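Local structure of probable oxidoreductase protein (Rhizobium etli, 4FB5) at residues Ile28-Thr33 / Phe77-Ala82; Val225-Thr230 / Arg387-Ile392. The protein probably acts as a nucleotide-dependent oxidoreductase of the GFO/IDH/MocA family, with an NAD-binding Rossmann domain and a C-terminal sheet domain. One frame throughout, in Å; residues are numbered along the deposited sequence.

Interaction 1. Residues Ile28-Thr33 / Phe77-Ala82; sequences IGLIGT and FGFEKA
Leu-30 and Thr-33, near the end of a strand and in the turn after it, meet Phe-77 and Phe-79 through the two rings, while the backbones stay well apart, the closest pair of CA atoms being Thr-33 and Phe-77 at 9.2 Å; no hydrogen bond crosses the gap. Phe-77 closes helix 70-77, and Gly-78 takes positive phi (87°) in a Schellman motif that turns the chain back toward the sheet. Phe-77 and Phe-79, on either side of this turn, both touch Leu-30. The Phe-79 ring brings its CZ to 3.8 Å from Leu-30 CB, obliquely, and its edge toward the carbonyl of Ile-28, with Phe-79 CE1 3.7 Å from Ile-28 O. With CG of Leu-30 anti to the backbone N (chi1 -158°), Leu-30 CD1 lies 4.4 Å from Phe-77 CD1, at the edge of that ring. Farther along it, Phe-77 CE1 lies 4.1 Å from Thr-33 CB. Phe-77 also packs on Ala-41 of helix 35-44 and on Thr-49 of a second subunit. With strand 58-63 running between strands 27-31 and 81-83, this is the helix-covered face of a parallel Rossmann sheet, and Gly-32 begins a GxGxxG pattern consistent with dinucleotide binding.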
# COMPACT_ATOMS: atom_id res chain seq x y z
N ILE A 28 38.30 -15.85 13.80
CA ILE A 28 37.65 -15.80 12.49
C ILE A 28 38.62 -15.61 11.36
O ILE A 28 39.45 -14.71 11.41
CB ILE A 28 36.60 -14.67 12.44
CG1 ILE A 28 35.70 -14.71 13.68
CG2 ILE A 28 35.82 -14.74 11.11
CD1 ILE A 28 34.91 -15.98 13.80
N GLY A 29 38.51 -16.43 10.34
CA GLY A 29 39.21 -16.18 9.11
C GLY A 29 38.20 -15.81 8.05
O GLY A 29 37.22 -16.54 7.88
N LEU A 30 38.41 -14.70 7.35
CA LEU A 30 37.50 -14.34 6.26
C LEU A 30 38.23 -14.39 4.95
O LEU A 30 39.31 -13.85 4.84
CB LEU A 30 36.98 -12.93 6.46
CG LEU A 30 35.69 -12.39 5.82
CD1 LEU A 30 35.90 -10.94 5.47
CD2 LEU A 30 35.25 -13.14 4.60
N ILE A 31 37.62 -15.01 3.94
CA ILE A 31 38.11 -14.98 2.53
C ILE A 31 37.10 -14.28 1.63
O ILE A 31 35.93 -14.63 1.64
CB ILE A 31 38.31 -16.40 1.98
CG1 ILE A 31 38.89 -17.31 3.06
CG2 ILE A 31 39.26 -16.39 0.81
CD1 ILE A 31 38.51 -18.76 2.88
N GLY A 32 37.57 -13.31 0.85
CA GLY A 32 36.70 -12.45 0.03
C GLY A 32 36.32 -11.15 0.75
O GLY A 32 36.13 -11.16 1.98
N THR A 33 36.23 -10.04 0.02
CA THR A 33 35.99 -8.71 0.62
C THR A 33 35.02 -7.85 -0.16
O THR A 33 34.77 -6.70 0.24
CB THR A 33 37.29 -7.87 0.86
OG1 THR A 33 37.94 -7.56 -0.40
CG2 THR A 33 38.25 -8.59 1.80
N PHE A 77 38.07 -3.48 7.99
CA PHE A 77 37.20 -4.41 8.71
C PHE A 77 37.67 -4.76 10.12
O PHE A 77 36.90 -5.29 10.92
CB PHE A 77 36.96 -5.70 7.91
CG PHE A 77 36.39 -5.48 6.53
CD1 PHE A 77 36.31 -6.54 5.63
CD2 PHE A 77 35.93 -4.21 6.12
CE1 PHE A 77 35.79 -6.37 4.35
CE2 PHE A 77 35.40 -4.01 4.84
CZ PHE A 77 35.32 -5.09 3.95
N GLY A 78 38.93 -4.46 10.44
CA GLY A 78 39.44 -4.71 11.79
C GLY A 78 40.01 -6.10 12.05
O GLY A 78 39.75 -6.68 13.11
N PHE A 79 40.76 -6.61 11.08
CA PHE A 79 41.47 -7.89 11.15
C PHE A 79 42.97 -7.70 11.36
O PHE A 79 43.59 -6.83 10.75
CB PHE A 79 41.31 -8.65 9.84
CG PHE A 79 40.03 -9.37 9.73
CD1 PHE A 79 40.00 -10.75 9.83
CD2 PHE A 79 38.85 -8.68 9.53
CE1 PHE A 79 38.80 -11.43 9.74
CE2 PHE A 79 37.64 -9.35 9.43
CZ PHE A 79 37.62 -10.73 9.53
N GLU A 80 43.54 -8.58 12.19
CA GLU A 80 44.94 -8.49 12.61
C GLU A 80 45.90 -8.79 11.46
O GLU A 80 46.78 -7.98 11.15
CB GLU A 80 45.17 -9.38 13.84
CG GLU A 80 44.45 -8.86 15.11
CD GLU A 80 44.15 -9.93 16.19
OE1 GLU A 80 44.95 -10.88 16.37
OE2 GLU A 80 43.11 -9.80 16.90
N LYS A 81 45.70 -9.91 10.79
CA LYS A 81 46.57 -10.32 9.70
C LYS A 81 45.85 -10.24 8.36
O LYS A 81 44.65 -10.49 8.29
CB LYS A 81 47.04 -11.76 9.92
CG LYS A 81 47.77 -11.99 11.24
CD LYS A 81 47.66 -13.43 11.70
CE LYS A 81 47.73 -13.49 13.22
NZ LYS A 81 47.66 -14.91 13.65
N ALA A 82 46.60 -9.89 7.30
CA ALA A 82 46.19 -10.04 5.89
C ALA A 82 47.07 -11.12 5.17
O ALA A 82 48.01 -11.66 5.80
CB ALA A 82 46.31 -8.71 5.19

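Interaction 2. Residues Val225-Thr230 / Arg387-Ile392; sequences VEAVIT and RRWIEI
An antiparallel pairing, in which the last modelled residues add strand 390-391 to the mixed sheet of the C-terminal domain as its outermost strand within this chain, joins residues 225-230 to residues 387-392. Val-228 and Ile-390 form the hydrogen-bonded pair: Val-228 N gives to Ile-390 O at 3.1 Å, and Ile-390 N returns a bond (154° at the hydrogen) to Val-228 O. Ile-392 N continues the ladder to Glu-226 O at 2.8 Å, although that bond is more bent. Beyond the ladder, the indole of Trp-389 lies across Ile-229. The methyl CG2 of Ile-229 sits over the face of the six-membered ring of Trp-389, 3.7 Å from its centroid and 16° off the normal, a CH-pi contact. Ile-229 CG1, anti to the backbone N (chi1 177°), leads CD1 toward the backbone at Arg-388 and Trp-389. Ala-227 CB approaches the same indole obliquely, 3.9 Å from Trp-389 CE3. Were Trp-389 replaced by an alanine, Ile-229 CG2 would probably lose the ring face of its own chain, and Arg-387 of the third subunit its cation-pi partner. Val-228 CG1 meets Ile-392 CD1 on the side of helix 367-385, where Ile-392 also packs on Ala-379. Strand 254-261 flanks 225-233 on its other side, with a classic beta bulge where Glu-226 and Ala-227 both face Arg-260.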
# COMPACT_ATOMS: atom_id res chain seq x y z
N VAL A 225 11.50 -30.11 -1.65
CA VAL A 225 10.63 -30.13 -2.82
C VAL A 225 10.58 -31.53 -3.43
O VAL A 225 11.59 -32.25 -3.43
CB VAL A 225 11.18 -29.12 -3.84
CG1 VAL A 225 10.39 -29.14 -5.06
CG2 VAL A 225 11.08 -27.77 -3.26
N GLU A 226 9.44 -31.93 -3.97
CA GLU A 226 9.28 -33.36 -4.32
C GLU A 226 9.04 -33.67 -5.77
O GLU A 226 9.55 -34.66 -6.25
CB GLU A 226 8.26 -34.06 -3.42
CG GLU A 226 8.79 -34.19 -1.98
CD GLU A 226 7.67 -34.45 -0.93
OE1 GLU A 226 6.53 -34.83 -1.34
OE2 GLU A 226 7.97 -34.27 0.29
N ALA A 227 8.28 -32.85 -6.45
CA ALA A 227 8.19 -32.94 -7.88
C ALA A 227 8.22 -31.49 -8.38
O ALA A 227 7.85 -30.60 -7.62
CB ALA A 227 6.93 -33.62 -8.27
N VAL A 228 8.68 -31.26 -9.61
CA VAL A 228 8.82 -29.93 -10.19
C VAL A 228 8.58 -29.99 -11.68
O VAL A 228 8.87 -31.01 -12.28
CB VAL A 228 10.21 -29.26 -9.92
CG1 VAL A 228 10.50 -29.14 -8.42
CG2 VAL A 228 11.37 -29.97 -10.66
N ILE A 229 8.02 -28.94 -12.27
CA ILE A 229 8.14 -28.77 -13.70
C ILE A 229 8.31 -27.28 -14.07
O ILE A 229 7.51 -26.43 -13.65
CB ILE A 229 7.02 -29.38 -14.50
CG1 ILE A 229 7.27 -29.05 -15.98
CG2 ILE A 229 5.68 -28.75 -14.13
CD1 ILE A 229 6.72 -30.00 -17.00
N THR A 230 9.31 -27.02 -14.92
CA THR A 230 9.86 -25.71 -15.09
C THR A 230 9.71 -25.15 -16.50
O THR A 230 9.93 -25.84 -17.46
CB THR A 230 11.30 -25.83 -14.77
OG1 THR A 230 11.41 -26.33 -13.43
CG2 THR A 230 11.99 -24.49 -14.86
N ARG A 387 11.43 -31.19 -20.77
CA ARG A 387 10.05 -30.83 -20.93
C ARG A 387 9.04 -31.75 -20.24
O ARG A 387 7.97 -32.04 -20.78
CB ARG A 387 9.73 -30.66 -22.41
CG ARG A 387 9.98 -29.24 -22.85
CD ARG A 387 9.74 -28.99 -24.35
NE ARG A 387 8.35 -29.21 -24.77
CZ ARG A 387 7.37 -28.29 -24.79
NH1 ARG A 387 7.58 -27.04 -24.37
NH2 ARG A 387 6.16 -28.63 -25.23
N ARG A 388 9.35 -32.19 -19.02
CA ARG A 388 8.45 -33.13 -18.34
C ARG A 388 8.49 -32.93 -16.80
O ARG A 388 9.48 -32.43 -16.27
CB ARG A 388 8.84 -34.59 -18.70
CG ARG A 388 10.31 -34.96 -18.37
CD ARG A 388 10.72 -36.41 -18.52
NE ARG A 388 12.04 -36.62 -17.89
CZ ARG A 388 12.26 -37.36 -16.79
NH1 ARG A 388 11.24 -38.06 -16.21
NH2 ARG A 388 13.52 -37.42 -16.27
N TRP A 389 7.44 -33.34 -16.09
CA TRP A 389 7.54 -33.39 -14.62
C TRP A 389 8.72 -34.21 -14.21
O TRP A 389 9.02 -35.17 -14.88
CB TRP A 389 6.29 -34.03 -14.03
CG TRP A 389 5.18 -33.09 -13.90
CD1 TRP A 389 4.22 -32.85 -14.80
CD2 TRP A 389 4.92 -32.25 -12.77
NE1 TRP A 389 3.34 -31.91 -14.32
CE2 TRP A 389 3.74 -31.53 -13.06
CE3 TRP A 389 5.56 -32.04 -11.54
CZ2 TRP A 389 3.19 -30.59 -12.19
CZ3 TRP A 389 5.01 -31.12 -10.65
CH2 TRP A 389 3.84 -30.39 -10.98
N ILE A 390 9.34 -33.88 -13.09
CA ILE A 390 10.46 -34.66 -12.52
C ILE A 390 10.33 -34.81 -11.03
O ILE A 390 10.21 -33.82 -10.34
CB ILE A 390 11.79 -33.96 -12.77
CG1 ILE A 390 12.07 -33.91 -14.28
CG2 ILE A 390 12.87 -34.58 -11.90
CD1 ILE A 390 13.47 -34.20 -14.72
N GLU A 391 10.40 -36.04 -10.53
CA GLU A 391 10.27 -36.34 -9.11
C GLU A 391 11.66 -36.35 -8.47
O GLU A 391 12.63 -36.52 -9.16
CB GLU A 391 9.60 -37.71 -8.95
CG GLU A 391 8.25 -37.91 -9.73
CD GLU A 391 6.96 -37.70 -8.88
OE1 GLU A 391 7.01 -37.75 -7.61
OE2 GLU A 391 5.87 -37.50 -9.49
N ILE A 392 11.77 -36.18 -7.15
CA ILE A 392 13.08 -36.01 -6.51
C ILE A 392 13.23 -36.84 -5.21
O ILE A 392 14.05 -37.78 -5.14
CB ILE A 392 13.34 -34.52 -6.19
CG1 ILE A 392 13.18 -33.64 -7.45
CG2 ILE A 392 14.72 -34.31 -5.62
CD1 ILE A 392 12.69 -32.24 -7.17

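In the fold
Interactions 1 and 2 illustrate two ways in which distant segments meet in a two-domain chain: through side chains and rings, without paired backbones, and through a backbone ladder. Their centres are 42 Å apart, their nearest atoms about 29 Å, and they lie on opposite sides of the chain's centre. They follow one another along the sequence. The first is a buried meeting of two phenylalanines with a strand and its following turn, including the start of a turn that probably binds the nucleotide; the second is partly buried and far from that turn. Both border other chains: Phe-77 touches a second subunit, whereas Arg-387 and Glu-391 each form a salt bridge with the other residue's copy in a third subunit.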